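Local coordinates for L-asparaginase I (PDB 2OCD), which probably hydrolyses L-asparagine to L-aspartate and ammonium as a homotetrameric cytoplasmic enzyme of the asparaginase 1 family, at residues B[6-10]-B[74-78]; B[31-35]-B[120-124]; B[104-108]-B[200-206]. All blocks are in the same frame, centred on the assembly; numbering follows the deposited sequence.

Interaction 1 (B[6-10]-B[74-78]); sequences IYIAY and DIAAN
This is helix-on-sheet packing in the alpha/beta N-terminal domain: residues 6-10 belong to strand 5-12, an inner strand of the mixed sheet hydrogen-bonded between 48-58 and 84-88, and 74-78 are the C-terminal part of helix 65-78, which leads into strand 84-88. Residues 6-10 are extended (phi -90 to -110, psi 95 to 140); 74-77 are helical, with Asn78 at -101/1. The two run nearly antiparallel, their axes crossing at 157° with a closest approach of 10.5 Å. The register sets Ala9 CA 8.4 Å from Asp74 CA and Tyr7 CA 7.9 Å from Asn78 CA. On the strand, Tyr7 and Ala9 point toward the helix; Ile6, Ile8 and Tyr10 lie on the other face of the sheet, where Ile6 meets helix 127-141. Asp74, chi1 t, directs its carboxylate at the strand: the single proton of Tyr7 OH can go to either oxygen, weakly in both cases, 2.9 Å to Asp74 OD1 or 2.8 Å to Asp74 OD2. Asp74 OD1 also lies 3.9 Å from Ala9 CB and takes a hydrogen bond from Tyr54 OH. Ile75, m for both chi angles, leaves its backbone sideways but brings CD1 to 4.4 Å from Tyr7 CD2, and also touches Phe85. Asn78, its N 3.0 Å from Asp74 O in a helical hydrogen bond, sets CG over one face of the Tyr7 ring (chi1 t, chi2 near 90°).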
loop_
_atom_site.group_PDB
_atom_site.type_symbol
_atom_site.label_atom_id
_atom_site.label_comp_id
_atom_site.label_asym_id
_atom_site.label_seq_id
_atom_site.Cartn_x
_atom_site.Cartn_y
_atom_site.Cartn_z
ATOM N N ILE B 6 -25.987 -20.523 13.704
ATOM C CA ILE B 6 -24.889 -20.976 12.806
ATOM C C ILE B 6 -24.246 -22.230 13.338
ATOM O O ILE B 6 -24.056 -22.392 14.546
ATOM C CB ILE B 6 -23.790 -19.917 12.614
ATOM C CG1 ILE B 6 -24.442 -18.563 12.289
ATOM C CG2 ILE B 6 -22.832 -20.318 11.502
ATOM C CD1 ILE B 6 -25.204 -18.527 10.901
ATOM N N TYR B 7 -23.936 -23.125 12.428
ATOM C CA TYR B 7 -23.350 -24.378 12.774
ATOM C C TYR B 7 -21.847 -24.242 12.515
ATOM O O TYR B 7 -21.456 -23.859 11.407
ATOM C CB TYR B 7 -23.957 -25.449 11.894
ATOM C CG TYR B 7 -23.305 -26.786 11.957
ATOM C CD1 TYR B 7 -23.695 -27.714 12.906
ATOM C CD2 TYR B 7 -22.345 -27.151 11.031
ATOM C CE1 TYR B 7 -23.118 -28.963 12.959
ATOM C CE2 TYR B 7 -21.764 -28.395 11.058
ATOM C CZ TYR B 7 -22.147 -29.301 12.022
ATOM O OH TYR B 7 -21.590 -30.547 12.062
ATOM N N ILE B 8 -21.028 -24.525 13.550
ATOM C CA ILE B 8 -19.603 -24.520 13.418
ATOM C C ILE B 8 -19.103 -25.916 13.398
ATOM O O ILE B 8 -19.350 -26.692 14.333
ATOM C CB ILE B 8 -18.940 -23.906 14.588
ATOM C CG1 ILE B 8 -19.481 -22.500 14.832
ATOM C CG2 ILE B 8 -17.447 -23.868 14.353
ATOM C CD1 ILE B 8 -19.024 -21.961 16.182
ATOM N N ALA B 9 -18.401 -26.242 12.318
ATOM C CA ALA B 9 -17.787 -27.538 12.141
ATOM C C ALA B 9 -16.278 -27.369 12.406
ATOM O O ALA B 9 -15.570 -26.732 11.603
ATOM C CB ALA B 9 -18.034 -28.001 10.720
ATOM N N TYR B 10 -15.791 -27.873 13.547
ATOM C CA TYR B 10 -14.333 -27.794 13.871
ATOM C C TYR B 10 -13.735 -29.022 13.307
ATOM O O TYR B 10 -13.774 -30.070 13.936
ATOM C CB TYR B 10 -14.035 -27.699 15.386
ATOM C CG TYR B 10 -12.571 -27.741 15.742
ATOM C CD1 TYR B 10 -11.626 -27.055 14.979
ATOM C CD2 TYR B 10 -12.121 -28.435 16.841
ATOM C CE1 TYR B 10 -10.270 -27.077 15.294
ATOM C CE2 TYR B 10 -10.765 -28.471 17.173
ATOM C CZ TYR B 10 -9.846 -27.790 16.404
ATOM O OH TYR B 10 -8.472 -27.851 16.691
ATOM N N ASP B 74 -21.467 -33.544 6.004
ATOM C CA ASP B 74 -21.807 -33.051 7.316
ATOM C C ASP B 74 -22.683 -31.816 7.108
ATOM O O ASP B 74 -23.815 -31.720 7.604
ATOM C CB ASP B 74 -20.511 -32.744 8.048
ATOM C CG ASP B 74 -20.729 -32.126 9.384
ATOM O OD1 ASP B 74 -19.887 -31.352 9.905
ATOM O OD2 ASP B 74 -21.775 -32.399 9.925
ATOM N N ILE B 75 -22.207 -30.897 6.293
ATOM C CA ILE B 75 -23.033 -29.754 5.920
ATOM C C ILE B 75 -24.470 -30.137 5.447
ATOM O O ILE B 75 -25.482 -29.591 5.989
ATOM C CB ILE B 75 -22.292 -28.864 4.879
ATOM C CG1 ILE B 75 -21.054 -28.278 5.536
ATOM C CG2 ILE B 75 -23.202 -27.692 4.377
ATOM C CD1 ILE B 75 -21.408 -27.500 6.775
ATOM N N ALA B 76 -24.546 -31.039 4.464
ATOM C CA ALA B 76 -25.819 -31.541 3.912
ATOM C C ALA B 76 -26.771 -32.016 5.010
ATOM O O ALA B 76 -27.965 -31.679 5.012
ATOM C CB ALA B 76 -25.568 -32.709 2.949
ATOM N N ALA B 77 -26.225 -32.800 5.939
ATOM C CA ALA B 77 -27.009 -33.349 7.012
ATOM C C ALA B 77 -27.526 -32.206 7.851
ATOM O O ALA B 77 -28.607 -32.312 8.397
ATOM C CB ALA B 77 -26.196 -34.267 7.847
ATOM N N ASN B 78 -26.782 -31.119 7.962
ATOM C CA ASN B 78 -27.208 -30.048 8.838
ATOM C C ASN B 78 -27.848 -28.900 8.072
ATOM O O ASN B 78 -28.286 -27.875 8.664
ATOM C CB ASN B 78 -26.029 -29.572 9.681
ATOM C CG ASN B 78 -25.685 -30.545 10.766
ATOM O OD1 ASN B 78 -24.653 -31.237 10.716
ATOM N ND2 ASN B 78 -26.567 -30.649 11.745
#

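Interaction 2 (B[31-35]-B[120-124]); sequences MEKQL and PLADL
Residues 31-35 form a short helix of little more than one turn, with phi -50 to -67 and psi -45 to -51. Residues 120-124 are a loop between strand 112-115 and helix 127-141, folded into a type I beta turn from Pro120 to Asp123: Leu121 (-50/-42) and Ala122 (-64/-28) occupy its corners, and Asp123 N donates to Pro120 O at 3.0 Å. On either side of the corners the backbone is extended, with Pro120 at -58/148 and Asp123 at -72/144. The helix faces these corners, the nearest CA pair being Leu35 and Ala122, 7.3 Å apart. No hydrogen bond joins the segments; the contact is mainly apolar and buries 193 Å². Leu35, chi1 m and chi2 p, is its centre: its CD2 lies 3.3 Å from Ala122 N, 3.5 Å from Ala122 CB and 3.8 Å from Leu121 CB. One turn earlier, the selenomethionine Met31 extends its selenium to 4.3 Å from Ala122 CB. Glu32 leaves its backbone sideways, then bends at chi2 (m) to bring OE2 to 3.9 Å from Leu121 CD2. Leu121 itself is t, p and also packs on Met38. Ala122 O accepts a hydrogen bond from Arg43 of the second subunit, so this corner also belongs to a subunit interface. The turn borders the predicted active site: Pro120 touches Thr14, Leu121 bonds through its backbone to Ile15, and the Leu121 side chain is about 9 Å from that of Thr14, placing this contact beside the loop that carries Thr14, the predicted nucleophile, in the asparaginase N-terminal domain.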
loop_
_atom_site.group_PDB
_atom_site.type_symbol
_atom_site.label_atom_id
_atom_site.label_comp_id
_atom_site.label_asym_id
_atom_site.label_seq_id
_atom_site.Cartn_x
_atom_site.Cartn_y
_atom_site.Cartn_z
HETATM N N MSE B 31 -11.451 -28.836 23.606
HETATM C CA MSE B 31 -11.029 -27.528 24.069
HETATM C C MSE B 31 -11.679 -26.366 23.308
HETATM O O MSE B 31 -12.097 -25.395 23.936
HETATM C CB MSE B 31 -9.513 -27.352 24.121
HETATM C CG MSE B 31 -9.100 -26.670 25.463
HETATM SE SE MSE B 31 -7.805 -25.229 25.271
HETATM C CE MSE B 31 -7.704 -24.468 27.080
ATOM N N GLU B 32 -11.744 -26.449 21.978
ATOM C CA GLU B 32 -12.458 -25.435 21.191
ATOM C C GLU B 32 -13.832 -25.220 21.773
ATOM O O GLU B 32 -14.289 -24.094 21.915
ATOM C CB GLU B 32 -12.660 -25.838 19.726
ATOM C CG GLU B 32 -11.755 -25.081 18.740
ATOM C CD GLU B 32 -12.149 -23.674 18.444
ATOM O OE1 GLU B 32 -13.247 -23.415 18.004
ATOM O OE2 GLU B 32 -11.345 -22.815 18.597
ATOM N N LYS B 33 -14.513 -26.315 22.079
ATOM C CA LYS B 33 -15.837 -26.240 22.684
ATOM C C LYS B 33 -15.757 -25.560 24.071
ATOM O O LYS B 33 -16.474 -24.606 24.321
ATOM C CB LYS B 33 -16.482 -27.652 22.714
ATOM C CG LYS B 33 -17.866 -27.802 23.354
ATOM C CD LYS B 33 -18.846 -26.808 22.832
ATOM C CE LYS B 33 -20.270 -27.304 22.977
ATOM N NZ LYS B 33 -21.136 -26.418 22.133
ATOM N N GLN B 34 -14.864 -26.013 24.947
ATOM C CA GLN B 34 -14.670 -25.335 26.260
ATOM C C GLN B 34 -14.449 -23.817 26.110
ATOM O O GLN B 34 -15.078 -23.016 26.798
ATOM C CB GLN B 34 -13.489 -25.937 27.039
ATOM C CG GLN B 34 -13.318 -25.470 28.559
ATOM C CD GLN B 34 -12.227 -26.299 29.360
ATOM O OE1 GLN B 34 -11.516 -27.090 28.750
ATOM N NE2 GLN B 34 -12.117 -26.121 30.688
ATOM N N LEU B 35 -13.560 -23.443 25.192
ATOM C CA LEU B 35 -13.173 -22.042 25.010
ATOM C C LEU B 35 -14.377 -21.223 24.587
ATOM O O LEU B 35 -14.699 -20.228 25.246
ATOM C CB LEU B 35 -11.999 -21.850 24.034
ATOM C CG LEU B 35 -10.574 -21.980 24.599
ATOM C CD1 LEU B 35 -10.351 -23.418 24.879
ATOM C CD2 LEU B 35 -9.416 -21.444 23.706
ATOM N N PRO B 120 -3.363 -20.495 18.157
ATOM C CA PRO B 120 -4.570 -21.023 18.785
ATOM C C PRO B 120 -5.347 -19.955 19.539
ATOM O O PRO B 120 -4.744 -19.056 20.068
ATOM C CB PRO B 120 -4.047 -22.063 19.767
ATOM C CG PRO B 120 -2.642 -22.283 19.403
ATOM C CD PRO B 120 -2.133 -21.131 18.632
ATOM N N LEU B 121 -6.665 -20.082 19.594
ATOM C CA LEU B 121 -7.556 -19.198 20.386
ATOM C C LEU B 121 -7.088 -19.024 21.835
ATOM O O LEU B 121 -7.116 -17.908 22.391
ATOM C CB LEU B 121 -9.015 -19.729 20.383
ATOM C CG LEU B 121 -10.199 -18.802 20.751
ATOM C CD1 LEU B 121 -10.371 -17.535 19.801
ATOM C CD2 LEU B 121 -11.489 -19.627 20.805
ATOM N N ALA B 122 -6.658 -20.115 22.453
ATOM C CA ALA B 122 -6.212 -20.012 23.843
ATOM C C ALA B 122 -4.955 -19.118 24.000
ATOM O O ALA B 122 -4.759 -18.526 25.059
ATOM C CB ALA B 122 -5.975 -21.395 24.450
ATOM N N ASP B 123 -4.113 -19.030 22.962
ATOM C CA ASP B 123 -2.828 -18.326 23.050
ATOM C C ASP B 123 -3.243 -16.834 23.110
ATOM O O ASP B 123 -4.235 -16.429 22.493
ATOM C CB ASP B 123 -1.905 -18.653 21.813
ATOM C CG ASP B 123 -0.672 -19.674 22.102
ATOM O OD1 ASP B 123 -0.583 -20.346 23.160
ATOM O OD2 ASP B 123 0.249 -19.806 21.212
ATOM N N LEU B 124 -2.518 -16.020 23.871
ATOM C CA LEU B 124 -2.815 -14.574 23.960
ATOM C C LEU B 124 -2.814 -13.896 22.570
ATOM O O LEU B 124 -2.058 -14.282 21.689
ATOM C CB LEU B 124 -1.808 -13.899 24.901
ATOM C CG LEU B 124 -1.908 -12.400 25.232
ATOM C CD1 LEU B 124 -3.253 -12.007 25.802
ATOM C CD2 LEU B 124 -0.803 -12.045 26.190
#

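Interaction 3 (B[104-108]-B[200-206]); sequences MFENL and SGEFKVN
Three backbone hydrogen bonds pair the segments as a short two-stranded antiparallel sheet: Asn206 N to Met104 O (2.8 Å), Glu106 N to Lys204 O and Lys204 N to Glu106 O (both 3.0 Å). Glu106 and Lys204 are thus a hydrogen-bonded pair, CA atoms 5.3 Å apart, and Phe105 and Val205 a non-hydrogen-bonded pair at 4.9 Å. On the Glu106 face, Lys204 NZ makes a salt bridge to Glu106 OE2 (3.2 Å), weak as a hydrogen bond, and bonds Asn206 OD1 (2.7 Å). Asn107, at left-handed phi/psi 60/44, leaves the strand, and its side-chain ND2 donates to Glu202 O at 3.2 Å. On the other face, Phe105 (chi1 m) brings CD1 to 3.7 Å from Val205 CG2. The loop residues Phe203 and Leu108 pack next to them, Phe203 CE1 lying 3.7 Å from Phe105 CD1 and 3.6 Å from Leu108 CD1. This long-range antiparallel pairing joins the end of helix 94-104 to the linker preceding strand 213-217, with Phe203 stacked on Tyr79, and Met104 and Val205 packed against helix 65-78.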
loop_
_atom_site.group_PDB
_atom_site.type_symbol
_atom_site.label_atom_id
_atom_site.label_comp_id
_atom_site.label_asym_id
_atom_site.label_seq_id
_atom_site.Cartn_x
_atom_site.Cartn_y
_atom_site.Cartn_z
HETATM N N MSE B 104 -18.729 -28.891 -5.271
HETATM C CA MSE B 104 -19.549 -29.931 -4.715
HETATM C C MSE B 104 -20.944 -29.498 -4.360
HETATM O O MSE B 104 -21.865 -30.310 -4.443
HETATM C CB MSE B 104 -18.891 -30.502 -3.468
HETATM C CG MSE B 104 -17.688 -31.359 -3.820
HETATM SE SE MSE B 104 -16.680 -31.999 -2.295
HETATM C CE MSE B 104 -17.941 -33.384 -1.759
ATOM N N PHE B 105 -21.098 -28.251 -3.919
ATOM C CA PHE B 105 -22.401 -27.745 -3.543
ATOM C C PHE B 105 -23.050 -27.147 -4.761
ATOM O O PHE B 105 -22.468 -26.352 -5.465
ATOM C CB PHE B 105 -22.348 -26.665 -2.464
ATOM C CG PHE B 105 -21.822 -27.127 -1.137
ATOM C CD1 PHE B 105 -22.146 -28.364 -0.618
ATOM C CD2 PHE B 105 -21.057 -26.279 -0.366
ATOM C CE1 PHE B 105 -21.659 -28.758 0.597
ATOM C CE2 PHE B 105 -20.592 -26.672 0.852
ATOM C CZ PHE B 105 -20.884 -27.911 1.327
ATOM N N GLU B 106 -24.308 -27.490 -4.940
ATOM C CA GLU B 106 -25.074 -27.082 -6.075
ATOM C C GLU B 106 -26.351 -26.393 -5.562
ATOM O O GLU B 106 -27.079 -26.949 -4.743
ATOM C CB GLU B 106 -25.329 -28.328 -6.909
ATOM C CG GLU B 106 -26.582 -28.347 -7.709
ATOM C CD GLU B 106 -26.396 -29.192 -8.974
ATOM O OE1 GLU B 106 -25.629 -28.721 -9.864
ATOM O OE2 GLU B 106 -26.993 -30.302 -9.070
ATOM N N ASN B 107 -26.577 -25.162 -6.018
ATOM C CA ASN B 107 -27.693 -24.332 -5.566
ATOM C C ASN B 107 -27.648 -24.056 -4.086
ATOM O O ASN B 107 -28.650 -24.133 -3.397
ATOM C CB ASN B 107 -29.050 -24.938 -5.958
ATOM C CG ASN B 107 -29.147 -25.243 -7.450
ATOM O OD1 ASN B 107 -28.578 -24.533 -8.298
ATOM N ND2 ASN B 107 -29.841 -26.320 -7.774
ATOM N N LEU B 108 -26.461 -23.730 -3.595
ATOM C CA LEU B 108 -26.275 -23.310 -2.196
ATOM C C LEU B 108 -27.079 -22.031 -1.951
ATOM O O LEU B 108 -26.909 -21.028 -2.675
ATOM C CB LEU B 108 -24.798 -23.043 -1.956
ATOM C CG LEU B 108 -24.326 -22.838 -0.539
ATOM C CD1 LEU B 108 -24.483 -24.180 0.179
ATOM C CD2 LEU B 108 -22.881 -22.268 -0.570
ATOM N N SER B 200 -31.447 -21.328 -7.799
ATOM C CA SER B 200 -32.415 -21.581 -8.856
ATOM C C SER B 200 -32.764 -23.071 -8.934
ATOM O O SER B 200 -32.999 -23.617 -10.015
ATOM C CB SER B 200 -31.810 -21.090 -10.190
ATOM O OG SER B 200 -32.725 -20.273 -10.887
ATOM N N GLY B 201 -32.827 -23.723 -7.781
ATOM C CA GLY B 201 -33.030 -25.167 -7.726
ATOM C C GLY B 201 -32.774 -25.638 -6.329
ATOM O O GLY B 201 -32.274 -24.889 -5.508
ATOM N N GLU B 202 -33.108 -26.879 -6.037
ATOM C CA GLU B 202 -32.944 -27.373 -4.672
ATOM C C GLU B 202 -31.477 -27.608 -4.347
ATOM O O GLU B 202 -30.707 -28.027 -5.213
ATOM C CB GLU B 202 -33.776 -28.639 -4.464
ATOM C CG GLU B 202 -35.182 -28.327 -3.938
ATOM C CD GLU B 202 -36.171 -29.461 -4.156
ATOM O OE1 GLU B 202 -37.406 -29.192 -4.118
ATOM O OE2 GLU B 202 -35.716 -30.618 -4.370
ATOM N N PHE B 203 -31.088 -27.328 -3.106
ATOM C CA PHE B 203 -29.716 -27.562 -2.685
ATOM C C PHE B 203 -29.418 -29.030 -2.779
ATOM O O PHE B 203 -30.232 -29.853 -2.373
ATOM C CB PHE B 203 -29.468 -27.105 -1.249
ATOM C CG PHE B 203 -28.155 -27.626 -0.638
ATOM C CD1 PHE B 203 -26.946 -27.032 -0.929
ATOM C CD2 PHE B 203 -28.153 -28.715 0.242
ATOM C CE1 PHE B 203 -25.774 -27.494 -0.348
ATOM C CE2 PHE B 203 -26.956 -29.191 0.812
ATOM C CZ PHE B 203 -25.781 -28.576 0.513
ATOM N N LYS B 204 -28.234 -29.347 -3.292
ATOM C CA LYS B 204 -27.760 -30.709 -3.315
ATOM C C LYS B 204 -26.225 -30.777 -3.201
ATOM O O LYS B 204 -25.538 -29.880 -3.665
ATOM C CB LYS B 204 -28.201 -31.319 -4.619
ATOM C CG LYS B 204 -27.992 -32.795 -4.686
ATOM C CD LYS B 204 -27.191 -33.186 -5.944
ATOM C CE LYS B 204 -27.952 -32.926 -7.254
ATOM N NZ LYS B 204 -27.168 -33.408 -8.451
ATOM N N VAL B 205 -25.711 -31.851 -2.606
ATOM C CA VAL B 205 -24.289 -32.162 -2.615
ATOM C C VAL B 205 -23.905 -33.251 -3.617
ATOM O O VAL B 205 -24.395 -34.372 -3.543
ATOM C CB VAL B 205 -23.804 -32.631 -1.243
ATOM C CG1 VAL B 205 -22.310 -33.067 -1.337
ATOM C CG2 VAL B 205 -24.042 -31.526 -0.197
ATOM N N ASN B 206 -22.976 -32.915 -4.520
ATOM C CA ASN B 206 -22.506 -33.821 -5.575
ATOM C C ASN B 206 -21.195 -34.507 -5.133
ATOM O O ASN B 206 -20.318 -33.852 -4.622
ATOM C CB ASN B 206 -22.262 -33.033 -6.885
ATOM C CG ASN B 206 -23.589 -32.561 -7.609
ATOM O OD1 ASN B 206 -24.631 -33.264 -7.661
ATOM N ND2 ASN B 206 -23.505 -31.369 -8.212
#

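In the fold
From the N terminus, strand 5-12 leads to helix 31-35, then the chain passes through strand 48-58 into helix 65-78, whose last turns close interaction 1. Interaction 2 opens within that loop and closes at 120-124, so the two cross; they meet where Tyr10 CE2 packs 3.9 Å from Glu32 CG. Interaction 3 opens at 104-108, after interaction 1 has closed, and ends at 200-206; it crosses interaction 2 along the chain, but their nearest atoms are about 19 Å apart. Helix 65-78 packs against interaction 3: Ile75 on Phe105, Ala76 on Val205 and Phe203. Interaction 1 fixes that helix on the sheet, interaction 3 brings in the linker, and interaction 2 holds turn 120-124 on helix 31-35.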